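Local coordinates for protein haloacid dehalogenase-like hydrolase (Klebsiella pneumoniae subsp. pneumoniae, PDB 3PGV) that probably acts as a magnesium-dependent phosphatase of the Cof family within the haloacid dehalogenase-like hydrolases, and holds a calcium ion in the crystal, at residues A[40-45]-A[274-279]; A[89-92]-A[96-99]; A[113-118]-A[152-157]. One frame throughout, in Å; residues are numbered along the deposited sequence.

Contact 1. Residues A[40-45]-A[274-279]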
ATOM      1  N   THR A  40      17.488   3.110   5.342  1.00 40.41           N
ATOM      2  CA  THR A  40      18.788   3.238   5.997  1.00 41.01           C
ATOM      3  C   THR A  40      19.842   2.374   5.313  1.00 46.46           C
ATOM      4  O   THR A  40      19.520   1.301   4.794  1.00 46.23           O
ATOM      5  CB  THR A  40      18.687   2.877   7.494  1.00 43.04           C
ATOM      6  OG1 THR A  40      18.362   1.495   7.618  1.00 42.67           O
ATOM      7  CG2 THR A  40      17.678   3.750   8.253  1.00 38.08           C
ATOM      8  N   PRO A  41      21.136   2.756   5.412  1.00 43.86           N
ATOM      9  CA  PRO A  41      22.195   1.882   4.875  1.00 45.60           C
ATOM     10  C   PRO A  41      22.151   0.467   5.481  1.00 50.38           C
ATOM     11  O   PRO A  41      22.455  -0.516   4.783  1.00 50.39           O
ATOM     12  CB  PRO A  41      23.484   2.624   5.253  1.00 48.68           C
ATOM     13  CG  PRO A  41      23.066   4.048   5.400  1.00 52.00           C
ATOM     14  CD  PRO A  41      21.699   3.991   5.996  1.00 45.52           C
ATOM     15  N   TYR A  42      21.715   0.356   6.768  1.00 46.73           N
ATOM     16  CA  TYR A  42      21.565  -0.934   7.447  1.00 47.17           C
ATOM     17  C   TYR A  42      20.506  -1.773   6.757  1.00 49.82           C
ATOM     18  O   TYR A  42      20.699  -2.978   6.569  1.00 51.03           O
ATOM     19  CB  TYR A  42      21.197  -0.730   8.940  1.00 47.35           C
ATOM     20  CG  TYR A  42      21.030  -2.030   9.706  1.00 48.00           C
ATOM     21  CD1 TYR A  42      19.804  -2.682   9.753  1.00 47.98           C
ATOM     22  CD2 TYR A  42      22.105  -2.613  10.369  1.00 50.56           C
ATOM     23  CE1 TYR A  42      19.655  -3.895  10.420  1.00 48.18           C
ATOM     24  CE2 TYR A  42      21.964  -3.818  11.055  1.00 51.65           C
ATOM     25  CZ  TYR A  42      20.734  -4.449  11.088  1.00 54.42           C
ATOM     26  OH  TYR A  42      20.590  -5.622  11.779  1.00 55.47           O
ATOM     27  N   ALA A  43      19.378  -1.140   6.378  1.00 43.70           N
ATOM     28  CA  ALA A  43      18.303  -1.841   5.705  1.00 41.86           C
ATOM     29  C   ALA A  43      18.724  -2.224   4.292  1.00 46.67           C
ATOM     30  O   ALA A  43      18.552  -3.377   3.909  1.00 46.72           O
ATOM     31  CB  ALA A  43      17.038  -0.981   5.681  1.00 40.51           C
ATOM     32  N   LYS A  44      19.403  -1.291   3.550  1.00 44.37           N
ATOM     33  CA  LYS A  44      19.930  -1.595   2.193  1.00 45.41           C
ATOM     34  C   LYS A  44      20.857  -2.789   2.234  1.00 52.03           C
ATOM     35  O   LYS A  44      20.763  -3.659   1.382  1.00 55.28           O
ATOM     36  CB  LYS A  44      20.674  -0.385   1.594  1.00 48.56           C
ATOM     37  CG  LYS A  44      19.771   0.765   1.202  1.00 66.15           C
ATOM     38  CD  LYS A  44      20.578   2.017   0.909  1.00 74.75           C
ATOM     39  CE  LYS A  44      19.706   3.228   0.713  1.00 80.51           C
ATOM     40  NZ  LYS A  44      20.482   4.485   0.864  1.00 91.27           N
ATOM     41  N   GLU A  45      21.744  -2.845   3.242  1.00 49.47           N
ATOM     42  CA  GLU A  45      22.700  -3.935   3.396  1.00 51.19           C
ATOM     43  C   GLU A  45      21.998  -5.256   3.714  1.00 55.12           C
ATOM     44  O   GLU A  45      22.407  -6.302   3.201  1.00 58.08           O
ATOM     45  CB  GLU A  45      23.762  -3.585   4.465  1.00 54.03           C
ATOM     46  CG  GLU A  45      24.897  -4.606   4.597  1.00 71.25           C
ATOM     47  CD  GLU A  45      25.749  -4.845   3.352  1.00103.60           C
ATOM     48  OE1 GLU A  45      25.623  -4.069   2.376  1.00100.51           O
ATOM     49  OE2 GLU A  45      26.565  -5.796   3.369  1.00102.72           O
ATOM     50  N   ALA A 274      13.461  -2.097  12.943  1.00 40.10           N
ATOM     51  CA  ALA A 274      13.015  -3.404  13.429  1.00 40.28           C
ATOM     52  C   ALA A 274      12.897  -4.467  12.345  1.00 45.18           C
ATOM     53  O   ALA A 274      13.214  -5.632  12.602  1.00 46.75           O
ATOM     54  CB  ALA A 274      11.703  -3.268  14.173  1.00 39.61           C
ATOM     55  N   VAL A 275      12.426  -4.092  11.144  1.00 40.74           N
ATOM     56  CA  VAL A 275      12.258  -5.075  10.044  1.00 39.69           C
ATOM     57  C   VAL A 275      13.606  -5.704   9.622  1.00 45.94           C
ATOM     58  O   VAL A 275      13.762  -6.921   9.765  1.00 48.21           O
ATOM     59  CB  VAL A 275      11.447  -4.521   8.836  1.00 40.04           C
ATOM     60  CG1 VAL A 275      11.385  -5.546   7.694  1.00 39.50           C
ATOM     61  CG2 VAL A 275      10.042  -4.102   9.267  1.00 38.08           C
ATOM     62  N   PRO A 276      14.631  -4.902   9.180  1.00 41.15           N
ATOM     63  CA  PRO A 276      15.901  -5.522   8.760  1.00 42.76           C
ATOM     64  C   PRO A 276      16.621  -6.265   9.891  1.00 49.31           C
ATOM     65  O   PRO A 276      17.272  -7.282   9.634  1.00 51.18           O
ATOM     66  CB  PRO A 276      16.717  -4.340   8.224  1.00 44.54           C
ATOM     67  CG  PRO A 276      16.079  -3.137   8.788  1.00 46.11           C
ATOM     68  CD  PRO A 276      14.638  -3.449   8.929  1.00 40.26           C
ATOM     69  N   ARG A 277      16.476  -5.783  11.151  1.00 45.82           N
ATOM     70  CA  ARG A 277      17.079  -6.448  12.319  1.00 47.09           C
ATOM     71  C   ARG A 277      16.419  -7.790  12.570  1.00 51.36           C
ATOM     72  O   ARG A 277      17.103  -8.767  12.869  1.00 53.11           O
ATOM     73  CB  ARG A 277      16.998  -5.554  13.566  1.00 44.74           C
ATOM     74  CG  ARG A 277      17.863  -4.326  13.456  1.00 53.10           C
ATOM     75  CD  ARG A 277      17.842  -3.442  14.698  1.00 57.54           C
ATOM     76  NE  ARG A 277      18.488  -2.152  14.421  1.00 58.74           N
ATOM     77  CZ  ARG A 277      19.804  -1.954  14.467  1.00 69.35           C
ATOM     78  NH1 ARG A 277      20.618  -2.937  14.839  1.00 53.75           N
ATOM     79  NH2 ARG A 277      20.315  -0.772  14.147  1.00 53.86           N
ATOM     80  N   TYR A 278      15.088  -7.851  12.398  1.00 46.65           N
ATOM     81  CA  TYR A 278      14.317  -9.088  12.544  1.00 46.04           C
ATOM     82  C   TYR A 278      14.752 -10.085  11.475  1.00 50.18           C
ATOM     83  O   TYR A 278      14.942 -11.263  11.773  1.00 50.96           O
ATOM     84  CB  TYR A 278      12.810  -8.790  12.414  1.00 44.47           C
ATOM     85  CG  TYR A 278      11.917  -9.973  12.716  1.00 45.43           C
ATOM     86  CD1 TYR A 278      11.602 -10.905  11.729  1.00 47.57           C
ATOM     87  CD2 TYR A 278      11.318 -10.119  13.963  1.00 45.75           C
ATOM     88  CE1 TYR A 278      10.754 -11.980  11.992  1.00 49.86           C
ATOM     89  CE2 TYR A 278      10.455 -11.181  14.235  1.00 47.13           C
ATOM     90  CZ  TYR A 278      10.167 -12.105  13.243  1.00 54.97           C
ATOM     91  OH  TYR A 278       9.310 -13.146  13.502  1.00 55.07           O
ATOM     92  N   LEU A 279      14.924  -9.600  10.225  1.00 45.56           N
ATOM     93  CA  LEU A 279      15.339 -10.416   9.093  1.00 46.18           C
ATOM     94  C   LEU A 279      16.747 -10.984   9.280  1.00 54.47           C
ATOM     95  O   LEU A 279      16.963 -12.169   9.015  1.00 55.73           O
ATOM     96  CB  LEU A 279      15.248  -9.611   7.782  1.00 44.89           C
ATOM     97  CG  LEU A 279      13.818  -9.258   7.309  1.00 47.54           C
ATOM     98  CD1 LEU A 279      13.850  -8.301   6.141  1.00 45.72           C
ATOM     99  CD2 LEU A 279      13.030 -10.512   6.940  1.00 50.85           C
TER

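Contact 2. Residues A[89-92]-A[96-99]. With EDO (1,2-ethanediol), chain K.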
ATOM      1  N   VAL A  89       1.063  -3.984 -10.210  1.00 28.98           N
ATOM      2  CA  VAL A  89       2.314  -4.690  -9.955  1.00 28.95           C
ATOM      3  C   VAL A  89       3.286  -4.395 -11.099  1.00 34.00           C
ATOM      4  O   VAL A  89       2.889  -4.411 -12.269  1.00 33.79           O
ATOM      5  CB  VAL A  89       2.130  -6.221  -9.719  1.00 33.06           C
ATOM      6  CG1 VAL A  89       3.438  -6.976  -9.935  1.00 33.76           C
ATOM      7  CG2 VAL A  89       1.580  -6.498  -8.331  1.00 32.46           C
ATOM      8  N   HIS A  90       4.529  -4.041 -10.759  1.00 31.29           N
ATOM      9  CA  HIS A  90       5.581  -3.827 -11.738  1.00 32.08           C
ATOM     10  C   HIS A  90       6.717  -4.757 -11.442  1.00 39.44           C
ATOM     11  O   HIS A  90       6.978  -5.049 -10.279  1.00 40.82           O
ATOM     12  CB  HIS A  90       6.082  -2.381 -11.690  1.00 32.16           C
ATOM     13  CG  HIS A  90       5.138  -1.382 -12.276  1.00 34.37           C
ATOM     14  ND1 HIS A  90       3.992  -0.995 -11.606  1.00 34.65           N
ATOM     15  CD2 HIS A  90       5.276  -0.611 -13.385  1.00 36.72           C
ATOM     16  CE1 HIS A  90       3.439  -0.047 -12.349  1.00 34.14           C
ATOM     17  NE2 HIS A  90       4.174   0.219 -13.430  1.00 35.71           N
ATOM     18  N   ASP A  91       7.418  -5.221 -12.474  1.00 37.75           N
ATOM     19  CA  ASP A  91       8.618  -6.017 -12.264  1.00 38.57           C
ATOM     20  C   ASP A  91       9.815  -5.082 -12.033  1.00 42.36           C
ATOM     21  O   ASP A  91       9.650  -3.858 -12.071  1.00 41.45           O
ATOM     22  CB  ASP A  91       8.871  -6.993 -13.450  1.00 41.63           C
ATOM     23  CG  ASP A  91       9.129  -6.333 -14.805  1.00 51.86           C
ATOM     24  OD1 ASP A  91       9.428  -5.113 -14.830  1.00 52.14           O
ATOM     25  OD2 ASP A  91       9.124  -7.057 -15.826  1.00 56.95           O
ATOM     26  N   SER A  92      11.020  -5.649 -11.823  1.00 40.66           N
ATOM     27  CA  SER A  92      12.233  -4.857 -11.562  1.00 41.08           C
ATOM     28  C   SER A  92      12.631  -3.926 -12.725  1.00 47.82           C
ATOM     29  O   SER A  92      13.405  -2.996 -12.513  1.00 49.13           O
ATOM     30  CB  SER A  92      13.393  -5.764 -11.185  1.00 44.76           C
ATOM     31  OG  SER A  92      13.553  -6.809 -12.128  1.00 55.21           O
ATOM     32  N   GLN A  96       4.684  -2.892 -16.205  1.00 33.91           N
ATOM     33  CA  GLN A  96       3.454  -3.111 -15.472  1.00 31.46           C
ATOM     34  C   GLN A  96       2.921  -4.503 -15.789  1.00 36.95           C
ATOM     35  O   GLN A  96       2.541  -4.768 -16.930  1.00 35.46           O
ATOM     36  CB  GLN A  96       2.415  -2.045 -15.843  1.00 31.70           C
ATOM     37  CG  GLN A  96       1.134  -2.141 -15.018  1.00 37.40           C
ATOM     38  CD  GLN A  96       0.112  -1.144 -15.482  1.00 55.07           C
ATOM     39  OE1 GLN A  96       0.100   0.009 -15.061  1.00 57.71           O
ATOM     40  NE2 GLN A  96      -0.747  -1.556 -16.374  1.00 47.10           N
ATOM     41  N   ILE A  97       2.949  -5.417 -14.796  1.00 34.11           N
ATOM     42  CA  ILE A  97       2.454  -6.783 -14.992  1.00 33.24           C
ATOM     43  C   ILE A  97       0.930  -6.798 -15.064  1.00 36.45           C
ATOM     44  O   ILE A  97       0.366  -7.411 -15.971  1.00 36.90           O
ATOM     45  CB  ILE A  97       3.003  -7.752 -13.919  1.00 36.07           C
ATOM     46  CG1 ILE A  97       4.571  -7.771 -13.922  1.00 36.76           C
ATOM     47  CG2 ILE A  97       2.406  -9.174 -14.097  1.00 36.46           C
ATOM     48  CD1 ILE A  97       5.238  -8.038 -15.315  1.00 35.92           C
ATOM     49  N   PHE A  98       0.259  -6.093 -14.130  1.00 31.42           N
ATOM     50  CA  PHE A  98      -1.193  -5.994 -14.156  1.00 30.19           C
ATOM     51  C   PHE A  98      -1.711  -4.673 -13.610  1.00 35.00           C
ATOM     52  O   PHE A  98      -1.011  -3.978 -12.892  1.00 34.43           O
ATOM     53  CB  PHE A  98      -1.870  -7.201 -13.450  1.00 30.74           C
ATOM     54  CG  PHE A  98      -1.644  -7.315 -11.953  1.00 31.16           C
ATOM     55  CD1 PHE A  98      -2.237  -6.409 -11.071  1.00 33.62           C
ATOM     56  CD2 PHE A  98      -1.011  -8.429 -11.415  1.00 33.52           C
ATOM     57  CE1 PHE A  98      -2.111  -6.565  -9.683  1.00 34.52           C
ATOM     58  CE2 PHE A  98      -0.899  -8.593 -10.031  1.00 36.69           C
ATOM     59  CZ  PHE A  98      -1.440  -7.649  -9.173  1.00 34.43           C
ATOM     60  N   ALA A  99      -2.939  -4.328 -13.982  1.00 32.89           N
ATOM     61  CA  ALA A  99      -3.637  -3.153 -13.506  1.00 31.62           C
ATOM     62  C   ALA A  99      -5.062  -3.566 -13.184  1.00 36.22           C
ATOM     63  O   ALA A  99      -5.827  -3.918 -14.094  1.00 35.05           O
ATOM     64  CB  ALA A  99      -3.632  -2.071 -14.578  1.00 32.10           C
TER
HETATM   65  C1  EDO K 287      11.922  -9.107  -9.898  1.00 58.41           C
HETATM   66  O1  EDO K 287      11.000  -8.934 -10.977  1.00 58.14           O
HETATM   67  C2  EDO K 287      12.952 -10.171 -10.265  1.00 59.42           C
HETATM   68  O2  EDO K 287      14.029 -10.147  -9.313  1.00 69.15           O

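Contact 3. Residues A[113-118]-A[152-157]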
ATOM      1  N   ILE A 113     -19.197  11.247  -4.485  1.00 31.17           N
ATOM      2  CA  ILE A 113     -19.924  10.830  -3.277  1.00 30.84           C
ATOM      3  C   ILE A 113     -19.898  11.882  -2.149  1.00 38.94           C
ATOM      4  O   ILE A 113     -20.919  12.091  -1.482  1.00 41.78           O
ATOM      5  CB  ILE A 113     -19.524   9.391  -2.802  1.00 32.36           C
ATOM      6  CG1 ILE A 113     -20.544   8.840  -1.769  1.00 34.70           C
ATOM      7  CG2 ILE A 113     -18.075   9.341  -2.271  1.00 30.48           C
ATOM      8  CD1 ILE A 113     -20.395   7.306  -1.413  1.00 48.85           C
ATOM      9  N   VAL A 114     -18.759  12.584  -1.978  1.00 34.07           N
ATOM     10  CA  VAL A 114     -18.634  13.614  -0.933  1.00 33.19           C
ATOM     11  C   VAL A 114     -18.120  14.928  -1.509  1.00 37.77           C
ATOM     12  O   VAL A 114     -17.323  15.607  -0.875  1.00 37.80           O
ATOM     13  CB  VAL A 114     -17.785  13.129   0.277  1.00 34.34           C
ATOM     14  CG1 VAL A 114     -18.576  12.163   1.147  1.00 33.56           C
ATOM     15  CG2 VAL A 114     -16.479  12.495  -0.188  1.00 32.59           C
ATOM     16  N   ARG A 115     -18.614  15.309  -2.709  1.00 34.21           N
ATOM     17  CA  ARG A 115     -18.205  16.548  -3.361  1.00 34.06           C
ATOM     18  C   ARG A 115     -18.463  17.766  -2.474  1.00 39.81           C
ATOM     19  O   ARG A 115     -17.630  18.681  -2.416  1.00 39.35           O
ATOM     20  CB  ARG A 115     -18.939  16.721  -4.691  1.00 31.74           C
ATOM     21  CG  ARG A 115     -18.502  17.964  -5.456  1.00 29.65           C
ATOM     22  CD  ARG A 115     -17.660  17.564  -6.608  1.00 44.10           C
ATOM     23  NE  ARG A 115     -16.534  18.450  -6.810  1.00 50.24           N
ATOM     24  CZ  ARG A 115     -15.568  18.211  -7.682  1.00 59.92           C
ATOM     25  NH1 ARG A 115     -15.592  17.110  -8.424  1.00 38.40           N
ATOM     26  NH2 ARG A 115     -14.563  19.065  -7.816  1.00 50.04           N
ATOM     27  N   ASN A 116     -19.622  17.783  -1.789  1.00 38.68           N
ATOM     28  CA  ASN A 116     -20.072  18.942  -1.011  1.00 39.62           C
ATOM     29  C   ASN A 116     -19.681  18.888   0.460  1.00 44.78           C
ATOM     30  O   ASN A 116     -20.153  19.711   1.243  1.00 47.74           O
ATOM     31  CB  ASN A 116     -21.574  19.139  -1.170  1.00 37.64           C
ATOM     32  CG  ASN A 116     -21.999  19.297  -2.612  1.00 56.92           C
ATOM     33  OD1 ASN A 116     -22.820  18.535  -3.122  1.00 58.26           O
ATOM     34  ND2 ASN A 116     -21.356  20.217  -3.332  1.00 39.97           N
ATOM     35  N   ASP A 117     -18.784  17.959   0.841  1.00 38.67           N
ATOM     36  CA  ASP A 117     -18.315  17.896   2.224  1.00 37.59           C
ATOM     37  C   ASP A 117     -17.040  18.743   2.349  1.00 42.01           C
ATOM     38  O   ASP A 117     -15.995  18.355   1.843  1.00 41.45           O
ATOM     39  CB  ASP A 117     -18.063  16.436   2.645  1.00 37.40           C
ATOM     40  CG  ASP A 117     -17.919  16.221   4.146  1.00 45.24           C
ATOM     41  OD1 ASP A 117     -17.340  17.093   4.815  1.00 47.72           O
ATOM     42  OD2 ASP A 117     -18.297  15.138   4.624  1.00 51.17           O
ATOM     43  N   PRO A 118     -17.116  19.948   2.952  1.00 40.97           N
ATOM     44  CA  PRO A 118     -15.916  20.796   3.027  1.00 41.23           C
ATOM     45  C   PRO A 118     -14.771  20.173   3.837  1.00 45.46           C
ATOM     46  O   PRO A 118     -13.624  20.587   3.688  1.00 44.50           O
ATOM     47  CB  PRO A 118     -16.436  22.083   3.680  1.00 44.73           C
ATOM     48  CG  PRO A 118     -17.633  21.665   4.444  1.00 49.17           C
ATOM     49  CD  PRO A 118     -18.268  20.579   3.631  1.00 44.35           C
ATOM     50  N   LEU A 152      -6.881  19.344 -10.871  1.00 38.60           N
ATOM     51  CA  LEU A 152      -8.221  19.481 -10.304  1.00 37.99           C
ATOM     52  C   LEU A 152      -9.261  18.956 -11.266  1.00 41.52           C
ATOM     53  O   LEU A 152      -9.039  18.971 -12.478  1.00 43.39           O
ATOM     54  CB  LEU A 152      -8.523  20.953  -9.957  1.00 39.96           C
ATOM     55  CG  LEU A 152      -7.681  21.572  -8.838  1.00 44.30           C
ATOM     56  CD1 LEU A 152      -7.984  23.035  -8.693  1.00 46.78           C
ATOM     57  CD2 LEU A 152      -7.903  20.850  -7.516  1.00 44.45           C
ATOM     58  N   TYR A 153     -10.403  18.495 -10.747  1.00 36.65           N
ATOM     59  CA  TYR A 153     -11.506  18.056 -11.607  1.00 36.65           C
ATOM     60  C   TYR A 153     -12.850  18.558 -11.096  1.00 41.10           C
ATOM     61  O   TYR A 153     -13.086  18.576  -9.890  1.00 38.30           O
ATOM     62  CB  TYR A 153     -11.506  16.510 -11.808  1.00 35.29           C
ATOM     63  CG  TYR A 153     -11.991  15.726 -10.609  1.00 33.84           C
ATOM     64  CD1 TYR A 153     -11.107  15.318  -9.614  1.00 33.96           C
ATOM     65  CD2 TYR A 153     -13.319  15.326 -10.503  1.00 34.26           C
ATOM     66  CE1 TYR A 153     -11.539  14.554  -8.529  1.00 32.91           C
ATOM     67  CE2 TYR A 153     -13.768  14.584  -9.411  1.00 34.18           C
ATOM     68  CZ  TYR A 153     -12.876  14.214  -8.417  1.00 39.02           C
ATOM     69  OH  TYR A 153     -13.316  13.504  -7.329  1.00 35.02           O
ATOM     70  N   GLU A 154     -13.700  19.023 -12.004  1.00 41.88           N
ATOM     71  CA  GLU A 154     -15.035  19.479 -11.670  1.00 43.91           C
ATOM     72  C   GLU A 154     -16.035  18.343 -11.901  1.00 49.16           C
ATOM     73  O   GLU A 154     -15.711  17.384 -12.604  1.00 48.25           O
ATOM     74  CB  GLU A 154     -15.400  20.721 -12.502  1.00 48.15           C
ATOM     75  CG  GLU A 154     -14.644  21.982 -12.070  1.00 61.12           C
ATOM     76  CD  GLU A 154     -14.914  22.434 -10.642  1.00 84.27           C
ATOM     77  OE1 GLU A 154     -16.085  22.749 -10.326  1.00 76.85           O
ATOM     78  OE2 GLU A 154     -13.948  22.494  -9.846  1.00 80.75           O
ATOM     79  N   PRO A 155     -17.216  18.358 -11.236  1.00 47.47           N
ATOM     80  CA  PRO A 155     -18.159  17.239 -11.415  1.00 46.65           C
ATOM     81  C   PRO A 155     -18.374  16.856 -12.873  1.00 52.53           C
ATOM     82  O   PRO A 155     -18.629  17.719 -13.708  1.00 53.69           O
ATOM     83  CB  PRO A 155     -19.443  17.751 -10.761  1.00 49.53           C
ATOM     84  CG  PRO A 155     -18.974  18.722  -9.727  1.00 54.10           C
ATOM     85  CD  PRO A 155     -17.742  19.374 -10.291  1.00 49.96           C
ATOM     86  N   GLY A 156     -18.141  15.574 -13.179  1.00 49.65           N
ATOM     87  CA  GLY A 156     -18.365  15.005 -14.504  1.00 50.34           C
ATOM     88  C   GLY A 156     -17.215  15.138 -15.484  1.00 56.94           C
ATOM     89  O   GLY A 156     -17.252  14.533 -16.559  1.00 57.59           O
ATOM     90  N   GLU A 157     -16.191  15.938 -15.151  1.00 54.13           N
ATOM     91  CA  GLU A 157     -15.096  16.129 -16.093  1.00 53.58           C
ATOM     92  C   GLU A 157     -13.932  15.098 -15.945  1.00 52.89           C
ATOM     93  O   GLU A 157     -12.921  15.220 -16.638  1.00 54.56           O
ATOM     94  CB  GLU A 157     -14.606  17.610 -16.116  1.00 56.63           C
ATOM     95  CG  GLU A 157     -13.568  17.982 -15.074  1.00 69.64           C
ATOM     96  CD  GLU A 157     -13.158  19.449 -15.108  1.00 90.19           C
ATOM     97  OE1 GLU A 157     -13.915  20.269 -15.681  1.00 86.07           O
ATOM     98  OE2 GLU A 157     -12.119  19.786 -14.495  1.00 76.40           O
TER

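Contact 1. Residues A[40-45]-A[274-279]
One face of the Y42 ring carries the R277 guanidinium, while P276 CG and the backbone N of R277 lie at the ring's edge, in its plane. The two flat groups make an offset, nearly parallel stack, with planes 17° apart and centres separated by 4.4 Å. R277 CZ sits over the face, so the stack is also a cation-pi contact. The setting is the Rossmann-like core of the HAD fold, where helix 41-51, near the N terminus, packs beside the last helix, 274-283. The axes of 41-45 and 274-279 run in the same general sense, inclined by 38°, and come within 9.2 Å of each other. Y42 spans this gap because its CG is anti to the backbone N (chi1 -180°), which sends the ring out toward the other helix. R277 passes across it at about a right angle: its CG rests 3.5 Å from Y42 OH, and the chain, extended from CG to NE, then carries the guanidinium back over the ring. R277 NE is hydrogen-bonded to D272 O, a bond that helps fix how the guanidinium is turned, and R280 adds another cation-pi contact to Y42. Deeper in the interface P276 is buried, its CB 3.7 Å from Y42 CE1. Its CG also meets the small side chain of A43, with P276 CG and A43 CB 3.9 Å apart, and this is where the backbones come nearest. The charged stack therefore lies on the outer side of an apolar proline-alanine contact. T40 N-caps helix 41-51, and its hydroxyl is also hydrogen-bonded to D273 OD2, just ahead of the second helix. In the capping bond itself, A43 N donates to T40 OG1 over 3.1 Å.

Contact 2. Residues A[89-92]-A[96-99]
V89 faces both I97 and F98 across this antiparallel hairpin, a beta bulge at I97-F98 in which I97 N donates to V89 O in a short but bent bond of 2.7 Å. The bond from V89 N to F98 O is weak at 3.4 Å. Beyond the bulge H90 and Q96 form a non-hydrogen-bonded pair, and their CA atoms approach to 4.4 Å. Strand 96-99 is the outermost strand at this end of the core sheet, next to 88-90. On one face of the hairpin V89 lies against F98. CB of V89 stands over the F98 ring, 4.0 Å from its centroid, in a CH-pi contact, and V89 CG2 leans toward the rim near CZ. F98 holds its ring there with CG between its backbone N and carbonyl carbon (chi1 66°), which folds the aromatic group back over the neighbouring strand. Helix 210-220 packs on this face, with V217 touching V89 and both A216 and M220 touching F98. H90 and Q96 occupy the other face. The imidazole lies over the start of the partner strand, Q96 CA 4.0 Å from its ring centroid in a second CH-pi contact, while Q96 CB comes 3.7 Å from H90 NE2. Y65 stacks on the H90 ring. At the turn end, the I97 and D91 side chains cross at about a right angle, CD1 nearing OD2, and that carboxylate is hydrogen-bonded by Q95 NE2 and D93 N within the connecting turn. A 1,2-ethanediol, probably from the crystallisation liquor, accepts a weak bond from S92 N. Beyond its backbone bonds, the pairing probably owes part of its cohesion to dispersion and CH-pi contacts, made on both faces of the hairpin.

Contact 3. Residues A[113-118]-A[152-157]
R115 leaves its backbone with CG anti to N (chi1 -177°) and then bends at chi2 and chi3, bringing the guanidinium round to the carbonyl oxygen of Y153. NH2 of R115 donates to Y153 O over 2.6 Å in a fairly straight bond (160°) that lies in the carbonyl plane and close to the guanidinium plane. NH1 makes a second, weak bond to the same oxygen, so one acceptor at the guanidinium's edge is shared by two donors. P155 packs over one face, its CD 3.5 Å above the plane and centred on it, while P155 CG touches R115 CD at 3.6 Å. The Y153 ring stands nearly perpendicular to the guanidinium, at 81°, with its CE2 3.3 Å from R115 NH1. This cation-pi contact is off-centre, with R115 CZ 4.9 Å from the ring centroid. NH1 is also in a salt bridge with E112 OE2, and Y153 OH is hydrogen-bonded to F111 O, so both are tied to F111-E112, just after helix 104-110. E154 OE2 lies near R115 NH2, but well out of the guanidinium plane; its negative charge could add only a general electrostatic attraction. Two tight turns frame the meeting: a type I turn from V114 to D117 and a type II turn from E154 to E157, with G156 at positive phi. R115, in the type I turn, thus binds the carbonyl just before the type II turn, linking two loops of the cap domain characteristic of Cof-type HAD proteins, beside its six-stranded sheet and away from the calcium site.

In the fold
From the N terminus, the chain enters helix 41-51 at 40-45, and contact 1 closes only when helix 274-283 returns beside it, 229 residues later. Contacts 2 and 3 are both nested inside that long loop and follow one another in series. Contact 2 closes a short hairpin at one edge of the eight-stranded core sheet. Contact 3 then joins the loop after helix 104-110 to the one after strand 150-152, beside the six-stranded sheet. Contacts 1 and 3 lie on opposite sides of the chain's centre, their centres about 42 Å apart. Contact 1 thus brings an early helix beside the last one in the core domain, whereas contacts 2 and 3 are more local ties.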